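PDB 7LR8: uncharacterized protein ScGH5_18 from Streptomyces cattleya, which probably hydrolyses the Man-beta-1,4-GlcNAc linkage of N-glycan core fragments, as a glycoside hydrolase of family 5, subfamily 18. Local coordinates for residues B[175-180]-B[195-200]; B[179-184]-B[215-220]. The protein carries 1 engineered substitution. All coordinates share one frame; numbering follows the deposited sequence.

Interaction 1. Residues B[175-180]-B[195-200]; sequences DWLRRM and HAEYDA. With AE3 (2-(2-ethoxyethoxy)ethanol), chain F.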
ATOM      1  N   ASP B 175      12.987  12.206  19.154  1.00 22.23           N
ATOM      2  CA  ASP B 175      14.000  12.561  18.164  1.00 25.52           C
ATOM      3  C   ASP B 175      13.414  12.581  16.757  1.00 21.63           C
ATOM      4  O   ASP B 175      13.718  13.483  15.964  1.00 21.23           O
ATOM      5  CB  ASP B 175      15.180  11.588  18.241  1.00 25.70           C
ATOM      6  CG  ASP B 175      16.075  11.833  19.451  1.00 29.74           C
ATOM      7  OD1 ASP B 175      16.050  12.943  20.009  1.00 35.36           O
ATOM      8  OD2 ASP B 175      16.824  10.908  19.834  1.00 34.07           O
ATOM      9  N   TRP B 176      12.573  11.594  16.428  1.00 19.22           N
ATOM     10  CA  TRP B 176      11.932  11.545  15.117  1.00 16.95           C
ATOM     11  C   TRP B 176      11.033  12.755  14.904  1.00 17.56           C
ATOM     12  O   TRP B 176      11.077  13.400  13.849  1.00 17.79           O
ATOM     13  CB  TRP B 176      11.125  10.250  14.983  1.00 17.91           C
ATOM     14  CG  TRP B 176      10.456  10.085  13.664  1.00 17.86           C
ATOM     15  CD1 TRP B 176      11.031   9.646  12.495  1.00 17.33           C
ATOM     16  CD2 TRP B 176       9.087  10.351  13.364  1.00 18.81           C
ATOM     17  NE1 TRP B 176      10.088   9.619  11.492  1.00 16.06           N
ATOM     18  CE2 TRP B 176       8.885  10.040  12.001  1.00 14.70           C
ATOM     19  CE3 TRP B 176       8.001  10.812  14.123  1.00 17.99           C
ATOM     20  CZ2 TRP B 176       7.651  10.199  11.370  1.00 14.61           C
ATOM     21  CZ3 TRP B 176       6.757  10.954  13.498  1.00 19.32           C
ATOM     22  CH2 TRP B 176       6.592  10.646  12.140  1.00 18.44           C
ATOM     23  N   LEU B 177      10.196  13.066  15.899  1.00 17.37           N
ATOM     24  CA  LEU B 177       9.313  14.221  15.796  1.00 18.27           C
ATOM     25  C   LEU B 177      10.108  15.493  15.525  1.00 19.07           C
ATOM     26  O   LEU B 177       9.736  16.297  14.661  1.00 19.05           O
ATOM     27  CB  LEU B 177       8.505  14.370  17.081  1.00 17.18           C
ATOM     28  CG  LEU B 177       7.354  13.397  17.329  1.00 17.04           C
ATOM     29  CD1 LEU B 177       6.782  13.677  18.724  1.00 17.09           C
ATOM     30  CD2 LEU B 177       6.296  13.562  16.262  1.00 20.13           C
ATOM     31  N   ARG B 178      11.198  15.706  16.268  1.00 19.71           N
ATOM     32  CA  ARG B 178      11.986  16.922  16.076  1.00 24.41           C
ATOM     33  C   ARG B 178      12.575  16.979  14.674  1.00 22.41           C
ATOM     34  O   ARG B 178      12.635  18.051  14.057  1.00 22.80           O
ATOM     35  CB  ARG B 178      13.093  17.011  17.126  1.00 27.83           C
ATOM     36  CG  ARG B 178      12.618  17.668  18.412  1.00 39.56           C
ATOM     37  CD  ARG B 178      13.711  17.721  19.461  1.00 49.89           C
ATOM     38  NE  ARG B 178      13.902  16.418  20.087  1.00 58.43           N
ATOM     39  CZ  ARG B 178      13.333  16.048  21.229  1.00 56.05           C
ATOM     40  NH1 ARG B 178      13.562  14.839  21.721  1.00 60.55           N
ATOM     41  NH2 ARG B 178      12.545  16.889  21.880  1.00 51.18           N
ATOM     42  N   ARG B 179      13.013  15.831  14.152  1.00 20.94           N
ATOM     43  CA  ARG B 179      13.550  15.799  12.796  1.00 20.29           C
ATOM     44  C   ARG B 179      12.465  16.104  11.770  1.00 19.90           C
ATOM     45  O   ARG B 179      12.702  16.857  10.818  1.00 20.31           O
ATOM     46  CB  ARG B 179      14.182  14.442  12.521  1.00 26.82           C
ATOM     47  CG  ARG B 179      14.780  14.327  11.145  1.00 24.63           C
ATOM     48  CD  ARG B 179      15.883  13.307  11.135  1.00 34.48           C
ATOM     49  NE  ARG B 179      16.476  13.227   9.811  1.00 29.71           N
ATOM     50  CZ  ARG B 179      17.161  12.182   9.367  1.00 29.55           C
ATOM     51  NH1 ARG B 179      17.345  11.129  10.156  1.00 27.96           N
ATOM     52  NH2 ARG B 179      17.660  12.198   8.138  1.00 33.99           N
ATOM     53  N   MET B 180      11.275  15.523  11.943  1.00 19.33           N
ATOM     54  CA  MET B 180      10.168  15.816  11.035  1.00 17.18           C
ATOM     55  C   MET B 180       9.803  17.292  11.075  1.00 19.32           C
ATOM     56  O   MET B 180       9.623  17.927  10.027  1.00 18.41           O
ATOM     57  CB  MET B 180       8.952  14.955  11.376  1.00 18.37           C
ATOM     58  CG  MET B 180       9.166  13.447  11.170  1.00 17.93           C
ATOM     59  SD  MET B 180       9.607  13.019   9.457  1.00 19.32           S
ATOM     60  CE  MET B 180      11.359  12.736   9.637  1.00 18.92           C
ATOM     61  N   HIS B 195       2.661  18.271  15.563  1.00 18.01           N
ATOM     62  CA  HIS B 195       2.353  16.865  15.372  1.00 16.57           C
ATOM     63  C   HIS B 195       1.091  16.573  16.168  1.00 17.15           C
ATOM     64  O   HIS B 195       0.722  17.332  17.068  1.00 19.99           O
ATOM     65  CB  HIS B 195       3.530  15.966  15.805  1.00 18.53           C
ATOM     66  CG  HIS B 195       3.747  15.925  17.284  1.00 18.56           C
ATOM     67  ND1 HIS B 195       3.332  14.869  18.066  1.00 17.72           N
ATOM     68  CD2 HIS B 195       4.336  16.807  18.124  1.00 19.82           C
ATOM     69  CE1 HIS B 195       3.651  15.103  19.325  1.00 18.81           C
ATOM     70  NE2 HIS B 195       4.266  16.271  19.387  1.00 22.51           N
ATOM     71  N   ALA B 196       0.409  15.481  15.813  1.00 16.44           N
ATOM     72  CA  ALA B 196      -0.941  15.223  16.315  1.00 17.33           C
ATOM     73  C   ALA B 196      -1.078  13.735  16.584  1.00 19.92           C
ATOM     74  O   ALA B 196      -1.144  12.938  15.642  1.00 20.94           O
ATOM     75  CB  ALA B 196      -2.003  15.682  15.317  1.00 19.68           C
ATOM     76  N   GLU B 197      -1.128  13.366  17.855  1.00 19.84           N
ATOM     77  CA  GLU B 197      -1.151  11.963  18.252  1.00 18.53           C
ATOM     78  C   GLU B 197      -2.508  11.598  18.845  1.00 17.09           C
ATOM     79  O   GLU B 197      -3.132  12.412  19.537  1.00 20.57           O
ATOM     80  CB  GLU B 197      -0.037  11.674  19.263  1.00 19.66           C
ATOM     81  CG  GLU B 197       1.345  12.249  18.871  1.00 18.53           C
ATOM     82  CD  GLU B 197       1.788  11.883  17.458  1.00 19.76           C
ATOM     83  OE1 GLU B 197       2.569  12.656  16.851  1.00 18.07           O
ATOM     84  OE2 GLU B 197       1.373  10.826  16.946  1.00 19.72           O
ATOM     85  N   TYR B 198      -2.970  10.378  18.566  1.00 18.03           N
ATOM     86  CA  TYR B 198      -4.251   9.943  19.112  1.00 17.97           C
ATOM     87  C   TYR B 198      -4.112   9.623  20.602  1.00 21.33           C
ATOM     88  O   TYR B 198      -3.008   9.580  21.150  1.00 18.38           O
ATOM     89  CB  TYR B 198      -4.809   8.766  18.312  1.00 20.20           C
ATOM     90  CG  TYR B 198      -4.507   7.374  18.830  1.00 22.02           C
ATOM     91  CD1 TYR B 198      -3.289   6.760  18.570  1.00 24.60           C
ATOM     92  CD2 TYR B 198      -5.473   6.653  19.533  1.00 22.45           C
ATOM     93  CE1 TYR B 198      -3.021   5.474  19.023  1.00 25.11           C
ATOM     94  CE2 TYR B 198      -5.219   5.369  19.984  1.00 19.04           C
ATOM     95  CZ  TYR B 198      -3.992   4.787  19.723  1.00 25.33           C
ATOM     96  OH  TYR B 198      -3.756   3.506  20.181  1.00 23.78           O
ATOM     97  N   ASP B 199      -5.257   9.416  21.272  1.00 19.72           N
ATOM     98  CA  ASP B 199      -5.303   9.553  22.729  1.00 18.73           C
ATOM     99  C   ASP B 199      -4.500   8.492  23.482  1.00 18.34           C
ATOM    100  O   ASP B 199      -4.385   8.607  24.708  1.00 21.00           O
ATOM    101  CB  ASP B 199      -6.767   9.603  23.231  1.00 20.33           C
ATOM    102  CG  ASP B 199      -7.572   8.332  22.932  1.00 26.27           C
ATOM    103  OD1 ASP B 199      -6.984   7.228  22.828  1.00 23.51           O
ATOM    104  OD2 ASP B 199      -8.815   8.455  22.803  1.00 23.89           O
ATOM    105  N   ALA B 200      -3.926   7.489  22.804  1.00 21.49           N
ATOM    106  CA  ALA B 200      -2.945   6.635  23.472  1.00 23.34           C
ATOM    107  C   ALA B 200      -1.811   7.455  24.076  1.00 25.00           C
ATOM    108  O   ALA B 200      -1.226   7.059  25.093  1.00 21.36           O
ATOM    109  CB  ALA B 200      -2.365   5.619  22.488  1.00 19.35           C
TER
HETATM  110  C1  AE3 F 601      21.599  11.126  12.044  1.00 67.96           C
HETATM  111  C2  AE3 F 601      21.618   9.602  12.122  1.00 68.30           C
HETATM  112  O2  AE3 F 601      20.904   9.064  11.047  1.00 64.60           O
HETATM  113  C3  AE3 F 601      20.088   7.989  11.408  1.00 62.63           C
HETATM  114  C4  AE3 F 601      18.626   8.412  11.287  1.00 59.42           C
HETATM  115  O3  AE3 F 601      17.843   7.682  12.188  1.00 58.52           O
HETATM  116  C5  AE3 F 601      16.470   7.939  12.094  1.00 55.30           C
HETATM  117  C6  AE3 F 601      16.040   8.899  13.203  1.00 52.83           C
HETATM  118  O4  AE3 F 601      16.183  10.223  12.765  1.00 50.62           O
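His195 ND1 donates a 2.6 Å hydrogen bond to Glu197 OE1, and Leu177 of helix 170-187 lies over the face of the same imidazole. The N-H...O angle is 160°. The carboxylate oxygen sits close to the ring plane and uses its anti lone pair. A bend at chi2 (-51°) folds the Glu197 carboxylate back to the ring edge. The other ring nitrogen, His195 NE2, bonds the carbonyl oxygen of His213, so the two bonds fix the ring's rotation.

The Leu177 and His195 side chains cross at about a right angle. Leu177 CD1 makes a CH-pi contact, 3.6 Å from the centroid of the His195 ring and 15° off the normal. Its CD2 reaches 3.6 Å from His195 CG and 3.9 Å from Glu197 OE1. An alanine in place of His195 would probably leave Glu197 OE1 and the His213 carbonyl oxygen without their N-H partners and open a gap beneath Leu177.

On another side of the helix, Arg179 NH1 donates to O4 of the bound glycol ether at 3.0 Å, near the guanidinium plane.

The contact seats barrel strand 194-196 against its preceding helix. Glu197 lies near the engineered Ala153, and Tyr198 touches the bound GlcNAc. With ND1 facing a carboxylate and NE2 a carbonyl oxygen, both nitrogens appear to donate, consistent with a protonated imidazole whose charge Glu197 would partly meet.

Interaction 2. Residues B[179-184]-B[215-220]; sequences RMLDAC and ARIGAV. With AE3 (2-(2-ethoxyethoxy)ethanol), chain F.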
ATOM      1  N   ARG B 179      13.013  15.831  14.152  1.00 20.94           N
ATOM      2  CA  ARG B 179      13.550  15.799  12.796  1.00 20.29           C
ATOM      3  C   ARG B 179      12.465  16.104  11.770  1.00 19.90           C
ATOM      4  O   ARG B 179      12.702  16.857  10.818  1.00 20.31           O
ATOM      5  CB  ARG B 179      14.182  14.442  12.521  1.00 26.82           C
ATOM      6  CG  ARG B 179      14.780  14.327  11.145  1.00 24.63           C
ATOM      7  CD  ARG B 179      15.883  13.307  11.135  1.00 34.48           C
ATOM      8  NE  ARG B 179      16.476  13.227   9.811  1.00 29.71           N
ATOM      9  CZ  ARG B 179      17.161  12.182   9.367  1.00 29.55           C
ATOM     10  NH1 ARG B 179      17.345  11.129  10.156  1.00 27.96           N
ATOM     11  NH2 ARG B 179      17.660  12.198   8.138  1.00 33.99           N
ATOM     12  N   MET B 180      11.275  15.523  11.943  1.00 19.33           N
ATOM     13  CA  MET B 180      10.168  15.816  11.035  1.00 17.18           C
ATOM     14  C   MET B 180       9.803  17.292  11.075  1.00 19.32           C
ATOM     15  O   MET B 180       9.623  17.927  10.027  1.00 18.41           O
ATOM     16  CB  MET B 180       8.952  14.955  11.376  1.00 18.37           C
ATOM     17  CG  MET B 180       9.166  13.447  11.170  1.00 17.93           C
ATOM     18  SD  MET B 180       9.607  13.019   9.457  1.00 19.32           S
ATOM     19  CE  MET B 180      11.359  12.736   9.637  1.00 18.92           C
ATOM     20  N   LEU B 181       9.696  17.862  12.279  1.00 18.85           N
ATOM     21  CA  LEU B 181       9.274  19.256  12.391  1.00 20.65           C
ATOM     22  C   LEU B 181      10.345  20.229  11.905  1.00 23.15           C
ATOM     23  O   LEU B 181      10.010  21.279  11.340  1.00 23.96           O
ATOM     24  CB  LEU B 181       8.884  19.564  13.832  1.00 23.25           C
ATOM     25  CG  LEU B 181       7.536  18.926  14.178  1.00 22.46           C
ATOM     26  CD1 LEU B 181       7.427  18.736  15.667  1.00 26.87           C
ATOM     27  CD2 LEU B 181       6.366  19.782  13.643  1.00 22.20           C
ATOM     28  N   ASP B 182      11.629  19.912  12.109  1.00 20.95           N
ATOM     29  CA  ASP B 182      12.681  20.741  11.529  1.00 24.80           C
ATOM     30  C   ASP B 182      12.567  20.768  10.008  1.00 18.76           C
ATOM     31  O   ASP B 182      12.790  21.809   9.382  1.00 22.78           O
ATOM     32  CB  ASP B 182      14.066  20.235  11.944  1.00 22.85           C
ATOM     33  CG  ASP B 182      14.398  20.518  13.404  1.00 32.23           C
ATOM     34  OD1 ASP B 182      13.692  21.316  14.055  1.00 32.82           O
ATOM     35  OD2 ASP B 182      15.384  19.929  13.906  1.00 36.89           O
ATOM     36  N   ALA B 183      12.212  19.633   9.398  1.00 18.61           N
ATOM     37  CA  ALA B 183      12.031  19.599   7.951  1.00 20.84           C
ATOM     38  C   ALA B 183      10.861  20.472   7.519  1.00 17.64           C
ATOM     39  O   ALA B 183      10.964  21.212   6.532  1.00 19.25           O
ATOM     40  CB  ALA B 183      11.828  18.164   7.475  1.00 20.63           C
ATOM     41  N   CYS B 184       9.755  20.423   8.263  1.00 19.05           N
ATOM     42  CA  CYS B 184       8.635  21.310   7.971  1.00 17.31           C
ATOM     43  C   CYS B 184       9.060  22.764   8.060  1.00 19.05           C
ATOM     44  O   CYS B 184       8.686  23.584   7.214  1.00 21.53           O
ATOM     45  CB  CYS B 184       7.480  21.053   8.941  1.00 18.67           C
ATOM     46  SG  CYS B 184       6.724  19.412   8.850  1.00 19.30           S
ATOM     47  N   ALA B 215       2.882  18.148  24.167  1.00 19.13           N
ATOM     48  CA  ALA B 215       2.806  19.482  24.745  1.00 24.20           C
ATOM     49  C   ALA B 215       4.123  20.247  24.686  1.00 20.95           C
ATOM     50  O   ALA B 215       4.137  21.449  24.975  1.00 26.14           O
ATOM     51  CB  ALA B 215       2.328  19.394  26.205  1.00 20.73           C
ATOM     52  N   ARG B 216       5.226  19.600  24.315  1.00 19.25           N
ATOM     53  CA  ARG B 216       6.519  20.274  24.318  1.00 22.60           C
ATOM     54  C   ARG B 216       7.272  20.205  22.996  1.00 25.98           C
ATOM     55  O   ARG B 216       8.348  20.808  22.886  1.00 32.13           O
ATOM     56  CB  ARG B 216       7.407  19.709  25.439  1.00 24.70           C
ATOM     57  CG  ARG B 216       6.787  19.874  26.812  1.00 27.35           C
ATOM     58  CD  ARG B 216       7.574  19.163  27.904  1.00 39.66           C
ATOM     59  NE  ARG B 216       6.773  19.050  29.122  1.00 46.43           N
ATOM     60  CZ  ARG B 216       7.120  18.346  30.196  1.00 51.94           C
ATOM     61  NH1 ARG B 216       8.269  17.678  30.220  1.00 48.26           N
ATOM     62  NH2 ARG B 216       6.312  18.310  31.250  1.00 52.09           N
ATOM     63  N   ILE B 217       6.758  19.487  21.997  1.00 20.25           N
ATOM     64  CA  ILE B 217       7.334  19.445  20.659  1.00 20.86           C
ATOM     65  C   ILE B 217       6.286  19.960  19.681  1.00 21.33           C
ATOM     66  O   ILE B 217       5.110  19.593  19.781  1.00 22.25           O
ATOM     67  CB  ILE B 217       7.783  18.015  20.286  1.00 26.34           C
ATOM     68  CG1 ILE B 217       8.743  17.453  21.340  1.00 24.11           C
ATOM     69  CG2 ILE B 217       8.459  17.993  18.939  1.00 24.25           C
ATOM     70  CD1 ILE B 217       9.205  16.038  21.040  1.00 23.28           C
ATOM     71  N   GLY B 218       6.702  20.818  18.746  1.00 22.30           N
ATOM     72  CA  GLY B 218       5.771  21.438  17.822  1.00 24.48           C
ATOM     73  C   GLY B 218       5.100  22.669  18.428  1.00 28.24           C
ATOM     74  O   GLY B 218       5.190  22.946  19.622  1.00 24.26           O
ATOM     75  N   ALA B 219       4.399  23.417  17.571  1.00 21.60           N
ATOM     76  CA  ALA B 219       3.998  24.787  17.903  1.00 22.38           C
ATOM     77  C   ALA B 219       2.815  24.859  18.870  1.00 22.70           C
ATOM     78  O   ALA B 219       2.734  25.799  19.672  1.00 23.53           O
ATOM     79  CB  ALA B 219       3.646  25.544  16.621  1.00 23.76           C
ATOM     80  N   VAL B 220       1.873  23.928  18.772  1.00 19.98           N
ATOM     81  CA  VAL B 220       0.688  23.895  19.625  1.00 19.44           C
ATOM     82  C   VAL B 220       0.424  22.431  19.948  1.00 17.67           C
ATOM     83  O   VAL B 220       0.914  21.530  19.268  1.00 23.34           O
ATOM     84  CB  VAL B 220      -0.552  24.544  18.954  1.00 22.18           C
ATOM     85  CG1 VAL B 220      -0.266  25.994  18.546  1.00 23.67           C
ATOM     86  CG2 VAL B 220      -1.001  23.736  17.745  1.00 24.02           C
TER
HETATM   87  C1  AE3 F 601      21.599  11.126  12.044  1.00 67.96           C
HETATM   88  C2  AE3 F 601      21.618   9.602  12.122  1.00 68.30           C
HETATM   89  O2  AE3 F 601      20.904   9.064  11.047  1.00 64.60           O
HETATM   90  C3  AE3 F 601      20.088   7.989  11.408  1.00 62.63           C
HETATM   91  C4  AE3 F 601      18.626   8.412  11.287  1.00 59.42           C
HETATM   92  O3  AE3 F 601      17.843   7.682  12.188  1.00 58.52           O
HETATM   93  C5  AE3 F 601      16.470   7.939  12.094  1.00 55.30           C
HETATM   94  C6  AE3 F 601      16.040   8.899  13.203  1.00 52.83           C
HETATM   95  O4  AE3 F 601      16.183  10.223  12.765  1.00 50.62           O
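Leu181 and Ile217 meet where two successive helical connections of the (beta/alpha)8 barrel come side by side. Leu181 belongs to helix 170-187, which leads into strand 194-196. Ile217 is the first residue to leave helical geometry after helix 211-216, on the way to strand 221-225. The contact is small, burying 94 Å² over both sides, and lies away from the annotated sites.

The apolar part rests on two methyl groups. Leu181 CD1 touches Ile217 CG2 at 3.5 Å, and the two side chains cross at a slant. The CB bond of Leu181 points toward the loop, and CG is anti to the carbonyl carbon (chi1 -74°), which puts CD1 within reach of Ile217. Ile217 offers its CG2 branch here. The same side chain also packs on Leu177 and Arg178, so it lies along about one turn of helix 170-187. Leu181 further touches Val150 of strand 145-152 and His193, which places it between the barrel wall and the loop.

The backbone part centres on Gly218. Its phi of 83° and psi of 170° would press a CB against the carbonyl oxygen of Ile217. A CB there would also come within 3.6 Å of Leu181 CD1. The backbone angles are the main reason for glycine here; the near approach of Leu181 CD1 adds little more than a tight contact.

No hydrogen bond joins the two segments. Polar links run within or outside them. Inside the helix, Cys184 N bonds Met180 O at 3.1 Å. On the loop, Gly218 O accepts from Arg262 NH1, and Ala219 pairs through its backbone with His193. Against this backbone, the Leu181 CD1 methyl rests 3.8 Å from Gly218 N.

From the N terminus, both contacts start on helix 170-187, and their first segments share Arg179 and Met180. Interaction 1 closes the shorter loop, from this helix to the barrel strand that follows it. Interaction 2 closes a longer one, which passes through that strand and helix 211-216. The second loop begins inside the first and ends beyond it, so the two overlap and neither nests in the other. Their centres are about 8 Å apart. They touch directly: His195 CD2 lies 3.3 Å from Ile217 O. Together they tie one helix to strand 194-196 and to the turn before strand 221-225, the start and the end of the next beta-alpha unit.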